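Local coordinates for putative aldehyde dehydrogenase (PDB 4YWE), which probably oxidises aldehydes to the corresponding acids with NAD or NADP as electron acceptor, and binds calcium and magnesium ions, at residues L275-V279 with R309-F314; S294-R300 with L395-V401; A219-P225 with M245-N249. One frame throughout, in Å; residues are numbered along the deposited sequence.

Contact 1 (L275-V279 with R309-F314); sequences LPVLV and RLATAF
Two helical segments pack through aliphatic side chains, with L275, V279 and L310 giving up the most surface. Both 275-279 and 309-314 lie inside longer helices. Their local axes cross at -60° and come no closer than 10.4 Å. The nearest CA atoms are those of L275 and L310, 6.9 Å apart. The first helix is kinked at P276, whose N has no bond to the preceding turn; V279 N still bonds to L275 O (3.3 Å). L275 points toward the other helix with chi1 t and chi2 p. L275 CD1 lies 3.7 Å from L310 CD2, 3.7 Å from R309 O and 4.4 Å from A313 CB. The helices belong to the alpha/beta domain that holds strands 261-265 and 293-299. Helix 271-283 is the crossover between these parallel neighbouring strands, a beta-alpha-beta unit, and helix 303-315 follows the second strand. L310 (chi1 m, chi2 t) sends CD2 into the gap, 4.0 Å from L278 CB and 4.3 Å from V279 CG2. V279, one turn after L275, has chi1 t. This puts V279 CG2 4.0 Å from A313 CB and 4.4 Å from F314 CE1. A313, with only a methyl, receives both L275 CD1 and V279 CG2. At the margin, R309 NE passes 4.1 Å from L275 CD2, while its NH2 forms a salt bridge with D272. L310 and F314 also touch L375 of strand 374-376.

Contact 2 (S294-R300 with L395-V401); sequences SRVLIER and LAAMRFV
Strands 294-299 and 395-400 run parallel in direct register, R295 opposite A396 through E299 opposite F400, with extended backbones from R295 on. Their local axes approach to 4.6 Å at -34°. Backbone hydrogen bonds alternate: A396 N-S294 O and V296 N-A396 O (both 2.9 Å), M398 N-V296 O (3.3 Å, weak), I298 N-M398 O (3.1 Å), F400 N-I298 O (3.0 Å) and R300 N-F400 O (3.1 Å). Apolar contacts line both faces. V296 CG1 meets A397 CB (3.6 Å) and L395 CD2 (3.7 Å). On the opposite face, L297 CD2 meets M398 CG (3.6 Å). F400 (chi1 p) sets CD2 against L297 CB (3.8 Å), its edge atom CE2 at L297 O (3.2 Å) and a ring face over E299 N. R300 (chi1 m, then extended) stacks its guanidinium on like-charged R399, centres 3.7 Å apart. The pair lies in the helix-flanked mixed sheet of the domain that is catalytic in aldehyde dehydrogenases. Strand 261-265 pairs beyond 293-299; helix 303-315 covers I298 and L395, helix 403-410 L297 and F400.

Contact 3 (A219-P225 with M245-N249); sequences AALARHP and MAAEN
M245 stretches across the end of helix 214-223 and lays its methyl over one face of the R223 guanidinium. M245 CE is 3.3 Å from R223 NH2. Chi1 of M245 is m, and chi2 and chi3, both t, keep the side chain straight beyond it. It therefore also passes the helix itself: M245 SD is 4.2 Å from A219 CB, and M245 CB is 4.0 Å from A222 CB. R223 (m, t, t) is likewise extended, and its chi4 near -92° turns one face of the guanidinium to M245 CE. A219 to A222 are helical, and R223 N still bonds to A219 O (3.0 Å). The chain then leaves through H224, whose psi of 126° is extended, into P225. Opposite, M245 and A246 are helical, and N249 N bonds to A246 O (3.1 Å). The CA atoms pair as A222 with A246 (5.3 Å), R223 with M245 (5.4 Å) and P225 with N249 (5.6 Å). A246 CA makes a CH...O contact to A222 O at 3.4 Å. The CA-to-CB bond of N249 points toward 219-225, and the residue packs against R223 and P225. Helix 214-223 follows strand 207-209 and leads to strand 229-233, and helix 236-246 comes next. This is the succession of a Rossmann-type domain, expected to be the cofactor domain of this family. P225 is a magnesium ligand in this protein, though that ion is not bound to this chain. The carboxylate of E248 makes a salt bridge with K240 of a second subunit. Small alanines allow the close approach of the backbones, and the M245 methyl covers one face of the charged R223 guanidinium with apolar surface.

Overall arrangement
From the N terminus, contact 3 comes first. It closes a loop of 19 residues, from helix 214-223 through strand 229-233 to helix 236-246, before the others open. Contact 1 opens next, at 275-279, followed by the first strand of contact 2. Contact 1 closes 29 intervening residues at 309-314 and contact 2 closes 94 at 395-401, so the two cross. They also touch: F314 CZ packs on L395 CB at 4.0 Å, and L310 CD1 on V296 CG1 at 4.3 Å. Helices 271-283 and 303-315 are thus joined to each other and to strands 293-299 and 394-400. Contact 3 lies across the chain's centre, 41 to 44 Å away between centres, in the Rossmann-type part.

Contact 1 (L275-V279 with R309-F314)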
loop_
_atom_site.group_PDB
_atom_site.type_symbol
_atom_site.label_atom_id
_atom_site.label_comp_id
_atom_site.label_asym_id
_atom_site.label_seq_id
_atom_site.Cartn_x
_atom_site.Cartn_y
_atom_site.Cartn_z
ATOM N N LEU A 275 -4.307 -19.773 31.782
ATOM C CA LEU A 275 -3.347 -20.529 32.589
ATOM C C LEU A 275 -2.305 -21.325 31.785
ATOM O O LEU A 275 -1.111 -21.202 32.057
ATOM C CB LEU A 275 -4.089 -21.477 33.539
ATOM C CG LEU A 275 -3.211 -22.364 34.424
ATOM C CD1 LEU A 275 -2.321 -21.515 35.317
ATOM C CD2 LEU A 275 -4.065 -23.310 35.255
ATOM N N PRO A 276 -2.737 -22.138 30.799
ATOM C CA PRO A 276 -1.696 -22.890 30.089
ATOM C C PRO A 276 -0.801 -22.001 29.232
ATOM O O PRO A 276 0.381 -22.302 29.071
ATOM C CB PRO A 276 -2.498 -23.858 29.214
ATOM C CG PRO A 276 -3.791 -23.173 28.992
ATOM C CD PRO A 276 -4.080 -22.439 30.268
ATOM N N VAL A 277 -1.358 -20.919 28.696
ATOM C CA VAL A 277 -0.594 -20.005 27.859
ATOM C C VAL A 277 0.403 -19.223 28.708
ATOM O O VAL A 277 1.523 -18.956 28.275
ATOM C CB VAL A 277 -1.518 -19.053 27.082
ATOM C CG1 VAL A 277 -0.706 -18.173 26.145
ATOM C CG2 VAL A 277 -2.555 -19.846 26.299
ATOM N N LEU A 278 -0.005 -18.863 29.923
ATOM C CA LEU A 278 0.880 -18.169 30.855
ATOM C C LEU A 278 2.109 -19.014 31.175
ATOM O O LEU A 278 3.204 -18.488 31.372
ATOM C CB LEU A 278 0.143 -17.819 32.151
ATOM C CG LEU A 278 -0.986 -16.789 32.081
ATOM C CD1 LEU A 278 -1.626 -16.603 33.449
ATOM C CD2 LEU A 278 -0.477 -15.467 31.537
ATOM N N VAL A 279 1.915 -20.328 31.225
ATOM C CA VAL A 279 2.980 -21.251 31.592
ATOM C C VAL A 279 3.938 -21.472 30.428
ATOM O O VAL A 279 5.143 -21.267 30.561
ATOM C CB VAL A 279 2.402 -22.591 32.086
ATOM C CG1 VAL A 279 3.513 -23.604 32.304
ATOM C CG2 VAL A 279 1.601 -22.386 33.366
ATOM N N ARG A 309 -2.998 -21.166 41.137
ATOM C CA ARG A 309 -3.156 -22.012 39.958
ATOM C C ARG A 309 -1.852 -22.078 39.170
ATOM O O ARG A 309 -1.523 -23.110 38.584
ATOM C CB ARG A 309 -4.295 -21.500 39.072
ATOM C CG ARG A 309 -5.655 -21.527 39.751
ATOM C CD ARG A 309 -6.757 -20.996 38.847
ATOM N NE ARG A 309 -6.981 -21.850 37.684
ATOM C CZ ARG A 309 -8.056 -21.781 36.905
ATOM N NH1 ARG A 309 -9.013 -20.902 37.168
ATOM N NH2 ARG A 309 -8.179 -22.596 35.866
ATOM N N LEU A 310 -1.109 -20.975 39.160
ATOM C CA LEU A 310 0.205 -20.954 38.528
ATOM C C LEU A 310 1.181 -21.803 39.336
ATOM O O LEU A 310 2.054 -22.466 38.778
ATOM C CB LEU A 310 0.727 -19.521 38.393
ATOM C CG LEU A 310 0.110 -18.637 37.305
ATOM C CD1 LEU A 310 0.568 -17.195 37.465
ATOM C CD2 LEU A 310 0.469 -19.157 35.926
ATOM N N ALA A 311 1.017 -21.780 40.656
ATOM C CA ALA A 311 1.868 -22.558 41.550
ATOM C C ALA A 311 1.664 -24.056 41.340
ATOM O O ALA A 311 2.629 -24.810 41.216
ATOM C CB ALA A 311 1.597 -22.184 42.999
ATOM N N THR A 312 0.405 -24.477 41.303
ATOM C CA THR A 312 0.072 -25.878 41.075
ATOM C C THR A 312 0.604 -26.344 39.722
ATOM O O THR A 312 1.128 -27.451 39.598
ATOM C CB THR A 312 -1.452 -26.114 41.137
ATOM O OG1 THR A 312 -1.949 -25.709 42.417
ATOM C CG2 THR A 312 -1.778 -27.583 40.914
ATOM N N ALA A 313 0.478 -25.484 38.715
ATOM C CA ALA A 313 0.952 -25.800 37.372
ATOM C C ALA A 313 2.471 -25.947 37.334
ATOM O O ALA A 313 2.998 -26.857 36.691
ATOM C CB ALA A 313 0.499 -24.732 36.387
ATOM N N PHE A 314 3.174 -25.054 38.025
ATOM C CA PHE A 314 4.634 -25.082 38.040
ATOM C C PHE A 314 5.182 -26.300 38.780
ATOM O O PHE A 314 6.238 -26.819 38.425
ATOM C CB PHE A 314 5.184 -23.797 38.663
ATOM C CG PHE A 314 5.535 -22.739 37.654
ATOM C CD1 PHE A 314 4.545 -22.100 36.925
ATOM C CD2 PHE A 314 6.857 -22.386 37.433
ATOM C CE1 PHE A 314 4.867 -21.129 35.996
ATOM C CE2 PHE A 314 7.184 -21.414 36.505
ATOM C CZ PHE A 314 6.188 -20.786 35.786
#

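Contact 2 (S294-R300 with L395-V401)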
loop_
_atom_site.group_PDB
_atom_site.type_symbol
_atom_site.label_atom_id
_atom_site.label_comp_id
_atom_site.label_asym_id
_atom_site.label_seq_id
_atom_site.Cartn_x
_atom_site.Cartn_y
_atom_site.Cartn_z
ATOM N N SER A 294 7.998 -13.240 30.937
ATOM C CA SER A 294 8.719 -13.381 32.199
ATOM C C SER A 294 8.075 -12.583 33.326
ATOM O O SER A 294 8.516 -12.644 34.473
ATOM C CB SER A 294 10.174 -12.948 32.023
ATOM O OG SER A 294 10.251 -11.620 31.531
ATOM N N ARG A 295 7.038 -11.824 32.993
ATOM C CA ARG A 295 6.281 -11.081 33.992
ATOM C C ARG A 295 4.793 -11.341 33.828
ATOM O O ARG A 295 4.266 -11.291 32.717
ATOM C CB ARG A 295 6.552 -9.578 33.888
ATOM C CG ARG A 295 7.899 -9.128 34.427
ATOM C CD ARG A 295 8.012 -7.611 34.373
ATOM N NE ARG A 295 7.888 -7.106 33.009
ATOM C CZ ARG A 295 7.351 -5.932 32.688
ATOM N NH1 ARG A 295 6.877 -5.135 33.636
ATOM N NH2 ARG A 295 7.284 -5.557 31.418
ATOM N N VAL A 296 4.114 -11.622 34.935
ATOM C CA VAL A 296 2.664 -11.729 34.907
ATOM C C VAL A 296 2.070 -10.701 35.867
ATOM O O VAL A 296 2.335 -10.718 37.071
ATOM C CB VAL A 296 2.189 -13.166 35.225
ATOM C CG1 VAL A 296 2.814 -13.687 36.512
ATOM C CG2 VAL A 296 0.669 -13.222 35.285
ATOM N N LEU A 297 1.287 -9.784 35.311
ATOM C CA LEU A 297 0.657 -8.730 36.093
ATOM C C LEU A 297 -0.819 -9.057 36.275
ATOM O O LEU A 297 -1.577 -9.093 35.308
ATOM C CB LEU A 297 0.830 -7.372 35.409
ATOM C CG LEU A 297 2.231 -7.074 34.869
ATOM C CD1 LEU A 297 2.259 -5.743 34.134
ATOM C CD2 LEU A 297 3.263 -7.094 35.988
ATOM N N ILE A 298 -1.218 -9.299 37.519
ATOM C CA ILE A 298 -2.568 -9.763 37.810
ATOM C C ILE A 298 -3.342 -8.730 38.616
ATOM O O ILE A 298 -2.830 -8.191 39.595
ATOM C CB ILE A 298 -2.535 -11.105 38.563
ATOM C CG1 ILE A 298 -1.495 -12.042 37.949
ATOM C CG2 ILE A 298 -3.914 -11.745 38.566
ATOM C CD1 ILE A 298 -1.158 -13.235 38.821
ATOM N N GLU A 299 -4.578 -8.460 38.208
ATOM C CA GLU A 299 -5.448 -7.573 38.969
ATOM C C GLU A 299 -5.635 -8.142 40.373
ATOM O O GLU A 299 -5.688 -9.359 40.549
ATOM C CB GLU A 299 -6.796 -7.395 38.269
ATOM C CG GLU A 299 -7.724 -6.401 38.948
ATOM C CD GLU A 299 -9.009 -6.181 38.175
ATOM O OE1 GLU A 299 -9.096 -6.646 37.018
ATOM O OE2 GLU A 299 -9.933 -5.546 38.726
ATOM N N ARG A 300 -5.723 -7.257 41.361
ATOM C CA ARG A 300 -5.746 -7.651 42.768
ATOM C C ARG A 300 -6.830 -8.675 43.100
ATOM O O ARG A 300 -6.608 -9.582 43.902
ATOM C CB ARG A 300 -5.925 -6.416 43.655
ATOM C CG ARG A 300 -4.772 -5.430 43.588
ATOM C CD ARG A 300 -4.869 -4.393 44.696
ATOM N NE ARG A 300 -3.689 -3.535 44.751
ATOM C CZ ARG A 300 -3.497 -2.582 45.657
ATOM N NH1 ARG A 300 -4.409 -2.361 46.594
ATOM N NH2 ARG A 300 -2.391 -1.852 45.630
ATOM N N LEU A 395 9.347 -16.949 36.204
ATOM C CA LEU A 395 8.209 -16.050 36.060
ATOM C C LEU A 395 8.049 -15.169 37.293
ATOM O O LEU A 395 7.973 -15.667 38.415
ATOM C CB LEU A 395 6.924 -16.843 35.810
ATOM C CG LEU A 395 5.643 -16.016 35.684
ATOM C CD1 LEU A 395 5.749 -15.032 34.528
ATOM C CD2 LEU A 395 4.432 -16.920 35.517
ATOM N N ALA A 396 8.000 -13.859 37.078
ATOM C CA ALA A 396 7.819 -12.909 38.170
ATOM C C ALA A 396 6.366 -12.454 38.244
ATOM O O ALA A 396 5.819 -11.937 37.269
ATOM C CB ALA A 396 8.745 -11.714 37.999
ATOM N N ALA A 397 5.747 -12.648 39.403
ATOM C CA ALA A 397 4.341 -12.306 39.584
ATOM C C ALA A 397 4.164 -11.147 40.558
ATOM O O ALA A 397 4.849 -11.067 41.579
ATOM C CB ALA A 397 3.561 -13.522 40.062
ATOM N N MET A 398 3.234 -10.254 40.232
ATOM C CA MET A 398 2.910 -9.112 41.080
ATOM C C MET A 398 1.513 -8.606 40.731
ATOM O O MET A 398 0.977 -8.939 39.674
ATOM C CB MET A 398 3.941 -7.996 40.909
ATOM C CG MET A 398 3.941 -7.374 39.524
ATOM S SD MET A 398 5.355 -6.297 39.234
ATOM C CE MET A 398 6.675 -7.500 39.085
ATOM N N ARG A 399 0.930 -7.799 41.610
ATOM C CA ARG A 399 -0.439 -7.329 41.410
ATOM C C ARG A 399 -0.510 -5.875 40.939
ATOM O O ARG A 399 0.463 -5.127 41.047
ATOM C CB ARG A 399 -1.245 -7.488 42.702
ATOM C CG ARG A 399 -0.772 -6.602 43.843
ATOM C CD ARG A 399 -1.626 -6.797 45.088
ATOM N NE ARG A 399 -1.365 -5.774 46.096
ATOM C CZ ARG A 399 -2.077 -5.619 47.208
ATOM N NH1 ARG A 399 -3.100 -6.424 47.462
ATOM N NH2 ARG A 399 -1.767 -4.658 48.068
ATOM N N PHE A 400 -1.668 -5.491 40.406
ATOM C CA PHE A 400 -1.950 -4.095 40.079
ATOM C C PHE A 400 -3.401 -3.764 40.423
ATOM O O PHE A 400 -4.255 -4.649 40.452
ATOM C CB PHE A 400 -1.658 -3.795 38.601
ATOM C CG PHE A 400 -2.557 -4.519 37.629
ATOM C CD1 PHE A 400 -3.797 -4.000 37.284
ATOM C CD2 PHE A 400 -2.147 -5.701 37.034
ATOM C CE1 PHE A 400 -4.618 -4.657 36.387
ATOM C CE2 PHE A 400 -2.964 -6.362 36.133
ATOM C CZ PHE A 400 -4.200 -5.839 35.809
ATOM N N VAL A 401 -3.676 -2.488 40.678
ATOM C CA VAL A 401 -5.001 -2.079 41.130
ATOM C C VAL A 401 -5.915 -1.718 39.957
ATOM O O VAL A 401 -7.101 -2.051 39.969
ATOM C CB VAL A 401 -4.902 -0.906 42.139
ATOM C CG1 VAL A 401 -4.149 0.276 41.541
ATOM C CG2 VAL A 401 -6.286 -0.484 42.618
#

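Contact 3 (A219-P225 with M245-N249)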
loop_
_atom_site.group_PDB
_atom_site.type_symbol
_atom_site.label_atom_id
_atom_site.label_comp_id
_atom_site.label_asym_id
_atom_site.label_seq_id
_atom_site.Cartn_x
_atom_site.Cartn_y
_atom_site.Cartn_z
ATOM N N ALA A 219 32.590 -10.404 15.143
ATOM C CA ALA A 219 33.140 -9.054 15.098
ATOM C C ALA A 219 33.662 -8.724 13.704
ATOM O O ALA A 219 33.486 -7.608 13.216
ATOM C CB ALA A 219 34.246 -8.896 16.131
ATOM N N ALA A 220 34.300 -9.702 13.068
ATOM C CA ALA A 220 34.863 -9.515 11.735
ATOM C C ALA A 220 33.772 -9.189 10.718
ATOM O O ALA A 220 33.994 -8.429 9.775
ATOM C CB ALA A 220 35.635 -10.754 11.306
ATOM N N LEU A 221 32.594 -9.769 10.916
ATOM C CA LEU A 221 31.451 -9.492 10.056
ATOM C C LEU A 221 31.003 -8.046 10.242
ATOM O O LEU A 221 30.823 -7.311 9.271
ATOM C CB LEU A 221 30.302 -10.463 10.360
ATOM C CG LEU A 221 29.022 -10.420 9.515
ATOM C CD1 LEU A 221 28.386 -11.798 9.459
ATOM C CD2 LEU A 221 28.018 -9.410 10.059
ATOM N N ALA A 222 30.837 -7.645 11.498
ATOM C CA ALA A 222 30.332 -6.316 11.827
ATOM C C ALA A 222 31.288 -5.210 11.384
ATOM O O ALA A 222 30.861 -4.086 11.115
ATOM C CB ALA A 222 30.065 -6.215 13.323
ATOM N N ARG A 223 32.576 -5.532 11.304
ATOM C CA ARG A 223 33.587 -4.559 10.900
ATOM C C ARG A 223 33.762 -4.485 9.384
ATOM O O ARG A 223 34.304 -3.509 8.866
ATOM C CB ARG A 223 34.939 -4.888 11.536
ATOM C CG ARG A 223 34.982 -4.827 13.052
ATOM C CD ARG A 223 36.396 -5.112 13.537
ATOM N NE ARG A 223 36.454 -5.449 14.954
ATOM C CZ ARG A 223 36.649 -4.564 15.925
ATOM N NH1 ARG A 223 36.801 -3.279 15.635
ATOM N NH2 ARG A 223 36.692 -4.964 17.190
ATOM N N HIS A 224 33.312 -5.517 8.678
ATOM C CA HIS A 224 33.609 -5.642 7.254
ATOM C C HIS A 224 32.885 -4.590 6.418
ATOM O O HIS A 224 31.663 -4.459 6.499
ATOM C CB HIS A 224 33.252 -7.042 6.753
ATOM C CG HIS A 224 34.051 -7.473 5.562
ATOM N ND1 HIS A 224 33.819 -6.987 4.294
ATOM C CD2 HIS A 224 35.089 -8.335 5.451
ATOM C CE1 HIS A 224 34.675 -7.535 3.451
ATOM N NE2 HIS A 224 35.457 -8.357 4.127
ATOM N N PRO A 225 33.648 -3.839 5.605
ATOM C CA PRO A 225 33.136 -2.753 4.759
ATOM C C PRO A 225 32.390 -3.250 3.524
ATOM O O PRO A 225 31.753 -2.452 2.837
ATOM C CB PRO A 225 34.407 -1.995 4.343
ATOM C CG PRO A 225 35.522 -2.567 5.182
ATOM C CD PRO A 225 35.108 -3.961 5.499
ATOM N N MET A 245 30.365 -0.888 15.659
ATOM C CA MET A 245 31.359 -1.421 14.732
ATOM C C MET A 245 30.954 -1.156 13.285
ATOM O O MET A 245 31.781 -0.767 12.461
ATOM C CB MET A 245 31.562 -2.923 14.947
ATOM C CG MET A 245 32.393 -3.279 16.170
ATOM S SD MET A 245 32.662 -5.055 16.318
ATOM C CE MET A 245 33.451 -5.151 17.924
ATOM N N ALA A 246 29.677 -1.369 12.986
ATOM C CA ALA A 246 29.170 -1.200 11.629
ATOM C C ALA A 246 29.051 0.275 11.258
ATOM O O ALA A 246 29.013 0.625 10.078
ATOM C CB ALA A 246 27.828 -1.892 11.480
ATOM N N ALA A 247 28.995 1.135 12.270
ATOM C CA ALA A 247 28.873 2.571 12.053
ATOM C C ALA A 247 30.130 3.144 11.400
ATOM O O ALA A 247 30.094 4.217 10.797
ATOM C CB ALA A 247 28.587 3.279 13.364
ATOM N N GLU A 248 31.240 2.422 11.524
ATOM C CA GLU A 248 32.497 2.838 10.911
ATOM C C GLU A 248 32.397 2.831 9.390
ATOM O O GLU A 248 33.064 3.611 8.711
ATOM C CB GLU A 248 33.643 1.933 11.370
ATOM C CG GLU A 248 34.041 2.129 12.825
ATOM C CD GLU A 248 34.618 3.507 13.091
ATOM O OE1 GLU A 248 35.166 4.118 12.148
ATOM O OE2 GLU A 248 34.520 3.983 14.243
ATOM N N ASN A 249 31.556 1.947 8.860
ATOM C CA ASN A 249 31.333 1.867 7.423
ATOM C C ASN A 249 29.947 2.390 7.060
ATOM O O ASN A 249 29.487 2.216 5.932
ATOM C CB ASN A 249 31.496 0.427 6.933
ATOM C CG ASN A 249 32.849 -0.157 7.284
ATOM O OD1 ASN A 249 32.939 -1.169 7.980
ATOM N ND2 ASN A 249 33.911 0.478 6.804
#